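Local structure of polysaccharide deacetylase (Bacillus anthracis, 2J13) at residues 38-41 with 42-46; 76-79 with 80-83; 125-128 with 129-133; 137-140 with 141-145; 212-215 with 216-219. The protein probably removes acetyl groups from peptidoglycan in the bacterial cell wall, as a zinc-binding carbohydrate esterase of family 4. All coordinates share one frame; numbering follows the deposited sequence.

Contact 1 of 5, residues 38-41 with 42-46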
loop_
_atom_site.group_PDB
_atom_site.type_symbol
_atom_site.label_atom_id
_atom_site.label_comp_id
_atom_site.label_asym_id
_atom_site.label_seq_id
_atom_site.Cartn_x
_atom_site.Cartn_y
_atom_site.Cartn_z
ATOM N N THR A 38 8.125 10.876 11.591
ATOM C CA THR A 38 7.695 11.990 10.744
ATOM C C THR A 38 8.822 12.564 9.891
ATOM O O THR A 38 8.678 12.660 8.669
ATOM C CB THR A 38 7.069 13.133 11.597
ATOM O OG1 THR A 38 6.035 12.579 12.417
ATOM C CG2 THR A 38 6.483 14.230 10.713
ATOM N N ASP A 39 9.947 12.938 10.504
ATOM C CA ASP A 39 11.014 13.524 9.696
ATOM C C ASP A 39 11.771 12.473 8.862
ATOM O O ASP A 39 12.245 12.803 7.781
ATOM C CB ASP A 39 11.984 14.397 10.489
ATOM C CG ASP A 39 12.544 15.561 9.647
ATOM O OD1 ASP A 39 12.105 15.750 8.476
ATOM O OD2 ASP A 39 13.434 16.292 10.146
ATOM N N LEU A 40 11.894 11.238 9.345
ATOM C CA LEU A 40 12.494 10.177 8.491
ATOM C C LEU A 40 11.689 10.049 7.200
ATOM O O LEU A 40 12.262 9.982 6.099
ATOM C CB LEU A 40 12.582 8.820 9.199
ATOM C CG LEU A 40 13.770 8.519 10.122
ATOM C CD1 LEU A 40 13.552 7.283 10.961
ATOM C CD2 LEU A 40 15.080 8.382 9.313
ATOM N N LEU A 41 10.356 10.028 7.318
ATOM C CA LEU A 41 9.503 9.901 6.127
ATOM C C LEU A 41 9.560 11.142 5.245
ATOM O O LEU A 41 9.698 11.065 4.032
ATOM C CB LEU A 41 8.042 9.613 6.533
ATOM C CG LEU A 41 7.632 8.177 6.819
ATOM C CD1 LEU A 41 8.401 7.544 7.954
ATOM C CD2 LEU A 41 6.113 8.131 7.107
ATOM N N GLN A 42 9.427 12.302 5.868
ATOM C CA GLN A 42 9.481 13.566 5.163
ATOM C C GLN A 42 10.727 13.728 4.259
ATOM O O GLN A 42 10.606 14.104 3.094
ATOM C CB GLN A 42 9.414 14.694 6.205
ATOM C CG GLN A 42 9.459 16.098 5.655
ATOM C CD GLN A 42 9.589 17.144 6.768
ATOM O OE1 GLN A 42 9.422 16.840 7.962
ATOM N NE2 GLN A 42 9.900 18.383 6.377
ATOM N N LYS A 43 11.908 13.424 4.790
ATOM C CA LYS A 43 13.163 13.609 4.044
ATOM C C LYS A 43 13.457 12.482 3.040
ATOM O O LYS A 43 14.341 12.619 2.182
ATOM C CB LYS A 43 14.366 13.698 4.987
ATOM C CG LYS A 43 14.237 14.621 6.205
ATOM C CD LYS A 43 15.560 14.593 6.988
ATOM C CE LYS A 43 15.390 14.428 8.495
ATOM N NZ LYS A 43 14.875 13.094 8.932
ATOM N N ASN A 44 12.732 11.369 3.147
ATOM C CA ASN A 44 13.042 10.177 2.351
ATOM C C ASN A 44 11.838 9.614 1.604
ATOM O O ASN A 44 11.694 8.401 1.529
ATOM C CB ASN A 44 13.634 9.109 3.259
ATOM C CG ASN A 44 14.910 9.558 3.945
ATOM O OD1 ASN A 44 15.971 9.604 3.320
ATOM N ND2 ASN A 44 14.827 9.848 5.241
ATOM N N GLY A 45 10.992 10.501 1.081
ATOM C CA GLY A 45 9.993 10.155 0.091
ATOM C C GLY A 45 8.875 9.301 0.649
ATOM O O GLY A 45 8.308 8.457 -0.066
ATOM N N GLY A 46 8.563 9.482 1.929
ATOM C CA GLY A 46 7.557 8.623 2.587
ATOM C C GLY A 46 6.349 9.436 2.999
ATOM O O GLY A 46 6.409 10.678 3.157
#
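Two bends in the chain of Lys43, at chi3 and chi4, fold its ammonium group back over Asp39, and a chi1 of -60° in Asn44 brings its amide nitrogen to the carbonyl oxygen of Leu40. Lys43 NZ makes a weak hydrogen bond of 2.9 Å to Asp39 O, while Asp39 OD2 and Lys43 NZ form only a long salt bridge of 3.7 Å; the two side chains cross at about a right angle, with CE lying against the carboxylate. The bond from Asn44 is firmer: ND2 donates to Leu40 O at 2.7 Å, N-H...O angle 162°, in the carbonyl plane and on a lone pair, so a side-chain N-H serves a carbonyl of the last helical turn. Leu41 O is gripped twice, by Gly46 N at 2.9 Å and by Asn44 N at 3.2 Å, which reach it from opposite faces of its plane as the chain turns out of the helix through Gly45, whose phi is positive. Here, then, successive carbonyls at a helix end are satisfied by different means. Leu40 and Asn44 lean on helix 160-168, Leu41 packs against Trp20, Tyr48 and Phe175, and Gly45 pairs with Asn173 where helix 35-43 passes into strand 46-47.

Contact 2 of 5, residues 76-79 with 80-83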
loop_
_atom_site.group_PDB
_atom_site.type_symbol
_atom_site.label_atom_id
_atom_site.label_comp_id
_atom_site.label_asym_id
_atom_site.label_seq_id
_atom_site.Cartn_x
_atom_site.Cartn_y
_atom_site.Cartn_z
ATOM N N VAL A 76 -17.126 -5.549 -4.206
ATOM C CA VAL A 76 -17.588 -4.415 -3.417
ATOM C C VAL A 76 -17.027 -3.096 -3.974
ATOM O O VAL A 76 -17.744 -2.137 -4.178
ATOM C CB VAL A 76 -17.251 -4.554 -1.928
ATOM C CG1 VAL A 76 -17.549 -3.269 -1.200
ATOM C CG2 VAL A 76 -17.990 -5.734 -1.288
ATOM N N LEU A 77 -15.723 -3.028 -4.226
ATOM C CA LEU A 77 -15.121 -1.787 -4.709
ATOM C C LEU A 77 -15.700 -1.335 -6.056
ATOM O O LEU A 77 -15.863 -0.136 -6.306
ATOM C CB LEU A 77 -13.586 -1.968 -4.822
ATOM C CG LEU A 77 -12.879 -2.210 -3.485
ATOM C CD1 LEU A 77 -11.360 -2.539 -3.766
ATOM C CD2 LEU A 77 -13.035 -1.015 -2.580
ATOM N N LYS A 78 -16.024 -2.309 -6.900
ATOM C CA LYS A 78 -16.613 -2.052 -8.197
ATOM C C LYS A 78 -18.046 -1.508 -8.043
ATOM O O LYS A 78 -18.394 -0.553 -8.698
ATOM C CB LYS A 78 -16.615 -3.350 -9.001
ATOM C CG LYS A 78 -17.145 -3.262 -10.436
ATOM C CD LYS A 78 -17.202 -4.665 -11.004
ATOM C CE LYS A 78 -16.532 -4.798 -12.351
ATOM N NZ LYS A 78 -15.992 -6.200 -12.586
ATOM N N GLU A 79 -18.814 -2.119 -7.145
ATOM C CA GLU A 79 -20.197 -1.717 -6.870
ATOM C C GLU A 79 -20.261 -0.303 -6.332
ATOM O O GLU A 79 -21.133 0.492 -6.727
ATOM C CB GLU A 79 -20.827 -2.661 -5.849
ATOM C CG GLU A 79 -21.201 -4.026 -6.409
ATOM C CD GLU A 79 -22.095 -4.841 -5.484
ATOM O OE1 GLU A 79 -22.641 -4.285 -4.495
ATOM O OE2 GLU A 79 -22.252 -6.059 -5.751
ATOM N N LYS A 80 -19.349 0.002 -5.418
ATOM C CA LYS A 80 -19.325 1.258 -4.725
ATOM C C LYS A 80 -18.508 2.327 -5.425
ATOM O O LYS A 80 -18.464 3.457 -4.954
ATOM C CB LYS A 80 -18.767 1.059 -3.309
ATOM C CG LYS A 80 -19.528 0.071 -2.460
ATOM C CD LYS A 80 -20.910 0.542 -2.140
ATOM C CE LYS A 80 -21.580 -0.427 -1.207
ATOM N NZ LYS A 80 -22.916 0.092 -0.819
ATOM N N LYS A 81 -17.821 1.961 -6.503
ATOM C CA LYS A 81 -16.899 2.847 -7.207
ATOM C C LYS A 81 -15.877 3.500 -6.286
ATOM O O LYS A 81 -15.743 4.716 -6.198
ATOM C CB LYS A 81 -17.674 3.871 -8.039
ATOM C CG LYS A 81 -18.525 3.194 -9.083
ATOM C CD LYS A 81 -17.653 2.449 -10.091
ATOM C CE LYS A 81 -18.445 1.601 -11.070
ATOM N NZ LYS A 81 -17.618 0.417 -11.481
ATOM N N VAL A 82 -15.148 2.648 -5.582
ATOM C CA VAL A 82 -14.127 3.092 -4.646
ATOM C C VAL A 82 -12.784 2.566 -5.158
ATOM O O VAL A 82 -12.666 1.352 -5.384
ATOM C CB VAL A 82 -14.417 2.499 -3.224
ATOM C CG1 VAL A 82 -13.223 2.645 -2.318
ATOM C CG2 VAL A 82 -15.639 3.195 -2.616
ATOM N N PRO A 83 -11.805 3.464 -5.351
ATOM C CA PRO A 83 -10.462 3.067 -5.757
ATOM C C PRO A 83 -9.621 2.592 -4.576
ATOM O O PRO A 83 -9.784 3.069 -3.469
ATOM C CB PRO A 83 -9.885 4.370 -6.306
ATOM C CG PRO A 83 -10.503 5.428 -5.511
ATOM C CD PRO A 83 -11.908 4.924 -5.208
#
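Leu77 and Val82 meet through their methyl groups, CD2 of Leu77 lying 3.7 Å from CG1 of Val82, and CB of the same Leu77 also touches the backbone oxygen of Val82. On another side of the turn the aliphatic start of Lys80 crosses Val76, CG to CG1, while its CG also lies over Val76 O. Lys81 supplies the polar member of this first shell. Its chain bends at chi2 (-64°) and doubles back beside Lys78, pointing the same way, until NZ donates to Lys78 O at 3.0 Å; a side-chain ammonium thus helps to satisfy a carbonyl of the last turn.

What positions these groups is a Schellman motif, a common way for a helix to stop. Lys81 is its C-prime residue, with a positive phi of 52°, and the chain leaves the helix there so that Val82 N donates to Leu77 O at 3.0 Å, in the carbonyl plane. The companion bond, Lys81 N to Lys78 O, is weak at 3.4 Å, so this oxygen receives both the amide and the ammonium of one residue. One residue earlier, Lys80 N still makes a regular helical bond of 2.9 Å to Val76 O.

Farther out, the ammonium groups of Lys78 and Lys80 form salt bridges with Glu106 and Asp226, and Arg229 donates to Lys80 O. Leu59 of strand 56-63 touches both Leu77 and Val82, while Ile225 and Arg229 of helix 217-230 pack on Val82.

Contact 3 of 5, residues 125-128 with 129-133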
loop_
_atom_site.group_PDB
_atom_site.type_symbol
_atom_site.label_atom_id
_atom_site.label_comp_id
_atom_site.label_asym_id
_atom_site.label_seq_id
_atom_site.Cartn_x
_atom_site.Cartn_y
_atom_site.Cartn_z
ATOM N N ASP A 125 22.056 -4.416 -0.239
ATOM C CA ASP A 125 21.530 -3.418 -1.188
ATOM C C ASP A 125 21.144 -4.042 -2.546
ATOM O O ASP A 125 20.109 -3.699 -3.134
ATOM C CB ASP A 125 22.509 -2.284 -1.443
ATOM C CG ASP A 125 22.727 -1.392 -0.239
ATOM O OD1 ASP A 125 22.059 -1.611 0.802
ATOM O OD2 ASP A 125 23.551 -0.440 -0.370
ATOM N N GLU A 126 22.032 -4.888 -3.056
ATOM C CA GLU A 126 21.787 -5.641 -4.290
ATOM C C GLU A 126 20.462 -6.437 -4.192
ATOM O O GLU A 126 19.641 -6.439 -5.126
ATOM C CB GLU A 126 23.008 -6.545 -4.566
ATOM C CG GLU A 126 23.600 -7.377 -3.354
ATOM C CD GLU A 126 24.550 -6.619 -2.308
ATOM O OE1 GLU A 126 24.634 -5.391 -2.236
ATOM O OE2 GLU A 126 25.227 -7.315 -1.522
ATOM N N LYS A 127 20.257 -7.093 -3.058
ATOM C CA LYS A 127 19.070 -7.902 -2.817
ATOM C C LYS A 127 17.848 -7.010 -2.712
ATOM O O LYS A 127 16.785 -7.334 -3.278
ATOM C CB LYS A 127 19.240 -8.734 -1.537
ATOM C CG LYS A 127 18.103 -9.658 -1.204
ATOM C CD LYS A 127 17.676 -10.529 -2.393
ATOM C CE LYS A 127 16.539 -11.467 -2.015
ATOM N NZ LYS A 127 15.724 -11.916 -3.210
ATOM N N LEU A 128 17.945 -5.895 -2.006
ATOM C CA LEU A 128 16.796 -4.992 -1.925
ATOM C C LEU A 128 16.400 -4.478 -3.310
ATOM O O LEU A 128 15.197 -4.401 -3.649
ATOM C CB LEU A 128 17.059 -3.809 -0.984
ATOM C CG LEU A 128 15.860 -2.873 -0.845
ATOM C CD1 LEU A 128 14.632 -3.643 -0.313
ATOM C CD2 LEU A 128 16.168 -1.654 0.018
ATOM N N ARG A 129 17.387 -4.145 -4.140
ATOM C CA ARG A 129 17.093 -3.634 -5.479
ATOM C C ARG A 129 16.407 -4.724 -6.275
ATOM O O ARG A 129 15.427 -4.438 -6.978
ATOM C CB ARG A 129 18.386 -3.164 -6.194
ATOM C CG ARG A 129 18.869 -1.835 -5.655
ATOM C CD ARG A 129 19.853 -1.111 -6.539
ATOM N NE ARG A 129 20.601 -0.140 -5.730
ATOM C CZ ARG A 129 21.742 -0.413 -5.096
ATOM N NH1 ARG A 129 22.283 -1.622 -5.161
ATOM N NH2 ARG A 129 22.328 0.535 -4.377
ATOM N N GLU A 130 16.845 -5.964 -6.131
ATOM C CA GLU A 130 16.202 -7.094 -6.885
ATOM C C GLU A 130 14.793 -7.340 -6.374
ATOM O O GLU A 130 13.867 -7.565 -7.160
ATOM C CB GLU A 130 17.016 -8.368 -6.750
ATOM C CG GLU A 130 18.337 -8.216 -7.449
ATOM C CD GLU A 130 19.373 -9.292 -7.164
ATOM O OE1 GLU A 130 19.207 -10.104 -6.224
ATOM O OE2 GLU A 130 20.375 -9.317 -7.924
ATOM N N GLU A 131 14.625 -7.261 -5.053
ATOM C CA GLU A 131 13.313 -7.480 -4.431
ATOM C C GLU A 131 12.270 -6.486 -4.934
ATOM O O GLU A 131 11.099 -6.887 -5.109
ATOM C CB GLU A 131 13.427 -7.383 -2.897
ATOM C CG GLU A 131 14.076 -8.617 -2.249
ATOM C CD GLU A 131 13.130 -9.775 -2.141
ATOM O OE1 GLU A 131 11.911 -9.536 -1.980
ATOM O OE2 GLU A 131 13.571 -10.930 -2.216
ATOM N N LEU A 132 12.664 -5.224 -5.163
ATOM C CA LEU A 132 11.740 -4.192 -5.690
ATOM C C LEU A 132 11.607 -4.282 -7.208
ATOM O O LEU A 132 10.504 -4.301 -7.736
ATOM C CB LEU A 132 12.195 -2.795 -5.305
ATOM C CG LEU A 132 12.147 -2.537 -3.796
ATOM C CD1 LEU A 132 12.742 -1.170 -3.560
ATOM C CD2 LEU A 132 10.736 -2.661 -3.241
ATOM N N THR A 133 12.736 -4.360 -7.906
ATOM C CA THR A 133 12.717 -4.320 -9.368
ATOM C C THR A 133 11.988 -5.514 -9.949
ATOM O O THR A 133 11.251 -5.355 -10.948
ATOM C CB THR A 133 14.144 -4.246 -9.940
ATOM O OG1 THR A 133 14.801 -3.071 -9.413
ATOM C CG2 THR A 133 14.083 -4.161 -11.473
HETATM O O HOH W 1 24.609 0.113 -2.734
#
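Lys127 and Glu131, four residues apart, form an i to i+4 salt bridge in the first turns of helix 125-143. Lys127 NZ lies 2.6 Å from Glu131 OE2 and meets it on the anti side, 16° out of the carboxylate plane. Both chains bend at chi2, 50° in Lys127 and -78° in Glu131, which brings their charged ends together. This is the close-packed part: Glu131 is buried, its CG rests on Lys127 O and its side chain touches Pro118, while Ser116 bonds the same OE2, so that oxygen has two partners. Leu128 is also buried, against Phe120 and Leu165 of helix 160-168.

The other flank is looser. Arg129 is exposed, and its chain runs extended from CG to NE back past Asp125, with NH1 3.8 Å from Asp125 CB. The charges do not join directly: Asp125 OD2 and Arg129 NH2 are 4.3 Å apart, and the oxygen lies well out of the guanidinium plane. Asp125 OD2 instead has a salt bridge with Arg161. A water spans the remaining gap, donating to Asp125 OD2 and accepting, in plane at the guanidinium edge, from Arg129 NH2 at 2.8 Å.

Contact 4 of 5, residues 137-140 with 141-145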
loop_
_atom_site.group_PDB
_atom_site.type_symbol
_atom_site.label_atom_id
_atom_site.label_comp_id
_atom_site.label_asym_id
_atom_site.label_seq_id
_atom_site.Cartn_x
_atom_site.Cartn_y
_atom_site.Cartn_z
ATOM N N GLU A 137 8.826 -4.933 -12.516
ATOM C CA GLU A 137 8.858 -5.481 -13.886
ATOM C C GLU A 137 7.738 -6.502 -14.094
ATOM O O GLU A 137 7.099 -6.534 -15.175
ATOM C CB GLU A 137 10.228 -6.097 -14.151
ATOM C CG GLU A 137 11.349 -5.066 -14.152
ATOM C CD GLU A 137 12.724 -5.639 -14.463
ATOM O OE1 GLU A 137 12.902 -6.872 -14.495
ATOM O OE2 GLU A 137 13.641 -4.806 -14.644
ATOM N N GLU A 138 7.474 -7.353 -13.111
ATOM C CA GLU A 138 6.396 -8.341 -13.219
ATOM C C GLU A 138 5.018 -7.672 -13.289
ATOM O O GLU A 138 4.171 -8.070 -14.121
ATOM C CB GLU A 138 6.465 -9.336 -12.076
ATOM C CG GLU A 138 5.785 -10.632 -12.279
ATOM C CD GLU A 138 6.531 -11.578 -13.266
ATOM O OE1 GLU A 138 7.794 -11.558 -13.356
ATOM O OE2 GLU A 138 5.841 -12.357 -13.945
ATOM N N ILE A 139 4.763 -6.669 -12.456
ATOM C CA ILE A 139 3.497 -5.932 -12.542
ATOM C C ILE A 139 3.280 -5.352 -13.955
ATOM O O ILE A 139 2.225 -5.559 -14.585
ATOM C CB ILE A 139 3.420 -4.782 -11.498
ATOM C CG1 ILE A 139 3.285 -5.342 -10.087
ATOM C CG2 ILE A 139 2.256 -3.834 -11.850
ATOM C CD1 ILE A 139 3.611 -4.260 -8.994
ATOM N N LYS A 140 4.297 -4.667 -14.464
ATOM C CA LYS A 140 4.253 -4.052 -15.804
ATOM C C LYS A 140 4.066 -5.069 -16.914
ATOM O O LYS A 140 3.193 -4.870 -17.797
ATOM C CB LYS A 140 5.510 -3.246 -16.042
ATOM C CG LYS A 140 5.560 -1.942 -15.256
ATOM C CD LYS A 140 6.913 -1.290 -15.391
ATOM C CE LYS A 140 6.950 0.021 -14.662
ATOM N NZ LYS A 140 8.195 0.746 -14.933
ATOM N N LYS A 141 4.795 -6.176 -16.853
ATOM C CA LYS A 141 4.698 -7.211 -17.942
ATOM C C LYS A 141 3.365 -7.963 -17.876
ATOM O O LYS A 141 2.745 -8.212 -18.917
ATOM C CB LYS A 141 5.805 -8.230 -17.811
ATOM C CG LYS A 141 7.184 -7.714 -18.109
ATOM C CD LYS A 141 7.371 -7.324 -19.574
ATOM C CE LYS A 141 8.833 -7.106 -19.956
ATOM N NZ LYS A 141 8.986 -6.442 -21.301
ATOM N N VAL A 142 2.921 -8.324 -16.664
ATOM C CA VAL A 142 1.715 -9.131 -16.486
ATOM C C VAL A 142 0.454 -8.313 -16.739
ATOM O O VAL A 142 -0.500 -8.786 -17.423
ATOM C CB VAL A 142 1.674 -9.829 -15.122
ATOM C CG1 VAL A 142 0.318 -10.425 -14.857
ATOM C CG2 VAL A 142 2.759 -10.893 -15.015
ATOM N N THR A 143 0.405 -7.087 -16.235
ATOM C CA THR A 143 -0.866 -6.346 -16.266
ATOM C C THR A 143 -0.931 -5.187 -17.230
ATOM O O THR A 143 -2.024 -4.730 -17.580
ATOM C CB THR A 143 -1.191 -5.742 -14.878
ATOM O OG1 THR A 143 -0.311 -4.649 -14.629
ATOM C CG2 THR A 143 -1.085 -6.758 -13.821
ATOM N N GLY A 144 0.226 -4.703 -17.669
ATOM C CA GLY A 144 0.323 -3.495 -18.438
ATOM C C GLY A 144 0.169 -2.177 -17.746
ATOM O O GLY A 144 0.191 -1.152 -18.393
ATOM N N GLN A 145 0.109 -2.178 -16.405
ATOM C CA GLN A 145 0.185 -0.933 -15.671
ATOM C C GLN A 145 1.461 -0.203 -16.074
ATOM O O GLN A 145 2.569 -0.790 -16.088
ATOM C CB GLN A 145 0.185 -1.219 -14.160
ATOM C CG GLN A 145 0.157 0.025 -13.315
ATOM C CD GLN A 145 -0.055 -0.313 -11.853
ATOM O OE1 GLN A 145 -1.143 -0.750 -11.469
ATOM N NE2 GLN A 145 0.965 -0.081 -11.027
#
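Glu138 overlaps Val142 one turn further along the helix: its carboxylate oxygen OE2 comes to 3.6 Å from Val142 CG2, which also lies over the carbonyl oxygen of Glu138. A bend at chi2 (73°) in Glu138 brings the acid group round to this methyl. Beside them Ile139 and Thr143 run alongside one another, pointing the same way, and here the helix begins to end. Thr143 places OG1 between its backbone N and carbonyl carbon (chi1 72°), from where the hydroxyl donates to Ile139 O at 2.7 Å. Thr143 N reaches the same oxygen at 2.9 Å, and the two donors come from opposite faces of the carbonyl plane, so one acceptor is held twice by a single residue. The hydroxyl in turn accepts from Gln145 N at 3.1 Å, an almost straight bond and the mark of an ST turn. Between them Gly144, with positive phi, turns the chain away while its N still bonds Lys140 O at 3.0 Å. Gln145 then lies beside Ile139, and its NE2 donates to the carbonyls of Glu147 and Ile110. The end of helix 125-143 is thereby set against its surroundings: Val142 and Thr143 touch Leu100 of helix 97-105, Ile139 and Glu138 meet Ile93 of helix 90-95, and Ile139 and Thr143 rest on Ile110 of strand 109-112.

Contact 5 of 5, residues 212-215 with 216-219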
loop_
_atom_site.group_PDB
_atom_site.type_symbol
_atom_site.label_atom_id
_atom_site.label_comp_id
_atom_site.label_asym_id
_atom_site.label_seq_id
_atom_site.Cartn_x
_atom_site.Cartn_y
_atom_site.Cartn_z
ATOM N N ALA A 212 -8.714 -8.828 3.665
ATOM C CA ALA A 212 -9.593 -9.709 2.912
ATOM C C ALA A 212 -9.391 -11.129 3.446
ATOM O O ALA A 212 -9.040 -12.042 2.691
ATOM C CB ALA A 212 -9.272 -9.641 1.423
ATOM N N ILE A 213 -9.591 -11.295 4.746
ATOM C CA ILE A 213 -9.157 -12.516 5.432
ATOM C C ILE A 213 -10.312 -13.476 5.658
ATOM O O ILE A 213 -10.123 -14.697 5.625
ATOM C CB ILE A 213 -8.455 -12.183 6.761
ATOM C CG1 ILE A 213 -7.036 -11.687 6.474
ATOM C CG2 ILE A 213 -8.446 -13.422 7.709
ATOM C CD1 ILE A 213 -6.421 -10.840 7.577
ATOM N N SER A 214 -11.510 -12.954 5.873
ATOM C CA SER A 214 -12.645 -13.829 6.142
ATOM C C SER A 214 -13.856 -13.506 5.312
ATOM O O SER A 214 -13.911 -12.483 4.645
ATOM C CB SER A 214 -13.017 -13.768 7.615
ATOM O OG SER A 214 -13.496 -12.488 7.963
ATOM N N LYS A 215 -14.836 -14.404 5.390
ATOM C CA LYS A 215 -16.077 -14.297 4.630
ATOM C C LYS A 215 -16.847 -13.015 4.931
ATOM O O LYS A 215 -17.523 -12.511 4.051
ATOM C CB LYS A 215 -16.956 -15.561 4.843
ATOM C CG LYS A 215 -18.447 -15.332 5.134
ATOM C CD LYS A 215 -19.290 -15.122 3.858
ATOM C CE LYS A 215 -20.767 -14.846 4.185
ATOM N NZ LYS A 215 -21.664 -15.145 3.015
ATOM N N ASP A 216 -16.714 -12.478 6.147
ATOM C CA ASP A 216 -17.449 -11.267 6.569
ATOM C C ASP A 216 -16.756 -9.938 6.232
ATOM O O ASP A 216 -17.342 -8.872 6.403
ATOM C CB ASP A 216 -17.667 -11.276 8.081
ATOM C CG ASP A 216 -18.774 -12.227 8.527
ATOM O OD1 ASP A 216 -19.595 -12.671 7.688
ATOM O OD2 ASP A 216 -18.831 -12.516 9.743
ATOM N N ASN A 217 -15.497 -9.982 5.815
ATOM C CA ASN A 217 -14.755 -8.750 5.535
ATOM C C ASN A 217 -15.342 -7.933 4.407
ATOM O O ASN A 217 -15.287 -6.715 4.446
ATOM C CB ASN A 217 -13.290 -9.066 5.171
ATOM C CG ASN A 217 -12.437 -9.418 6.379
ATOM O OD1 ASN A 217 -11.262 -9.718 6.227
ATOM N ND2 ASN A 217 -13.021 -9.377 7.590
ATOM N N ALA A 218 -15.854 -8.606 3.391
ATOM C CA ALA A 218 -16.452 -7.922 2.239
ATOM C C ALA A 218 -17.673 -7.100 2.678
ATOM O O ALA A 218 -17.857 -5.958 2.225
ATOM C CB ALA A 218 -16.815 -8.933 1.150
ATOM N N GLU A 219 -18.456 -7.668 3.605
ATOM C CA GLU A 219 -19.649 -7.019 4.154
ATOM C C GLU A 219 -19.244 -5.813 4.993
ATOM O O GLU A 219 -19.857 -4.737 4.917
ATOM C CB GLU A 219 -20.430 -8.025 5.022
ATOM C CG GLU A 219 -21.952 -7.978 4.886
ATOM C CD GLU A 219 -22.631 -9.246 5.428
ATOM O OE1 GLU A 219 -21.999 -10.002 6.208
ATOM O OE2 GLU A 219 -23.804 -9.491 5.065
HETATM O O HOH W 2 -15.026 -11.368 2.605
HETATM O O HOH W 3 -19.184 -10.631 3.390
#
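The flat amide of Asn217 turns its oxygen toward the backbone of Ile213 and Ser214. Ile213 N donates to Asn217 OD1 at 2.7 Å, tilted 27° from the plane of that carbonyl, and Ser214 N adds a weak bond of 3.3 Å to the same atom. At the nitrogen end, Asn217 ND2 comes near Ser214 OG, but the angle is too poor for a hydrogen bond. With CG anti to its carbonyl carbon (chi1 -76°), the asparagine reaches back over the loop that precedes it.

That loop closes as a type I beta turn from Ser214 to Asn217, leading from strand 207-210 into helix 217-230. Asn217 N reaches Ser214 O at 3.2 Å from well above the carbonyl plane, so the backbone N of Asn217 closes the turn while its side chain holds the residues that lead into it.

Two waters carry the bonding on into the helix. The first donates to Ser214 O at 2.6 Å and accepts from Ala218 N; the second donates to Lys215 O at 2.6 Å and makes a weak bond with Glu219 N. Ala212 packs on Thr70 and Ile73 of helix 70-80, and the side chain of Ile213 lies about 6 Å from a bound zinc ion.

From the N terminus the five contacts follow in series; each is a short continuous stretch of chain, and none nests within or crosses another. Contact 1 ends helix 35-43 and leads into strand 46-47. Contact 2 closes helix 70-80 ahead of strand 84-88 of the main parallel sheet, on the opposite side of the chain's centre from contact 1. Contacts 3 and 4 share helix 125-143, the former near its start and the latter at its end, their centres about 17 Å apart. Contact 5 opens helix 217-230 after strand 207-210 and touches contact 2, where Val76 CG2 lies 3.5 Å from Ala218 O, joining helices 70-80 and 217-230.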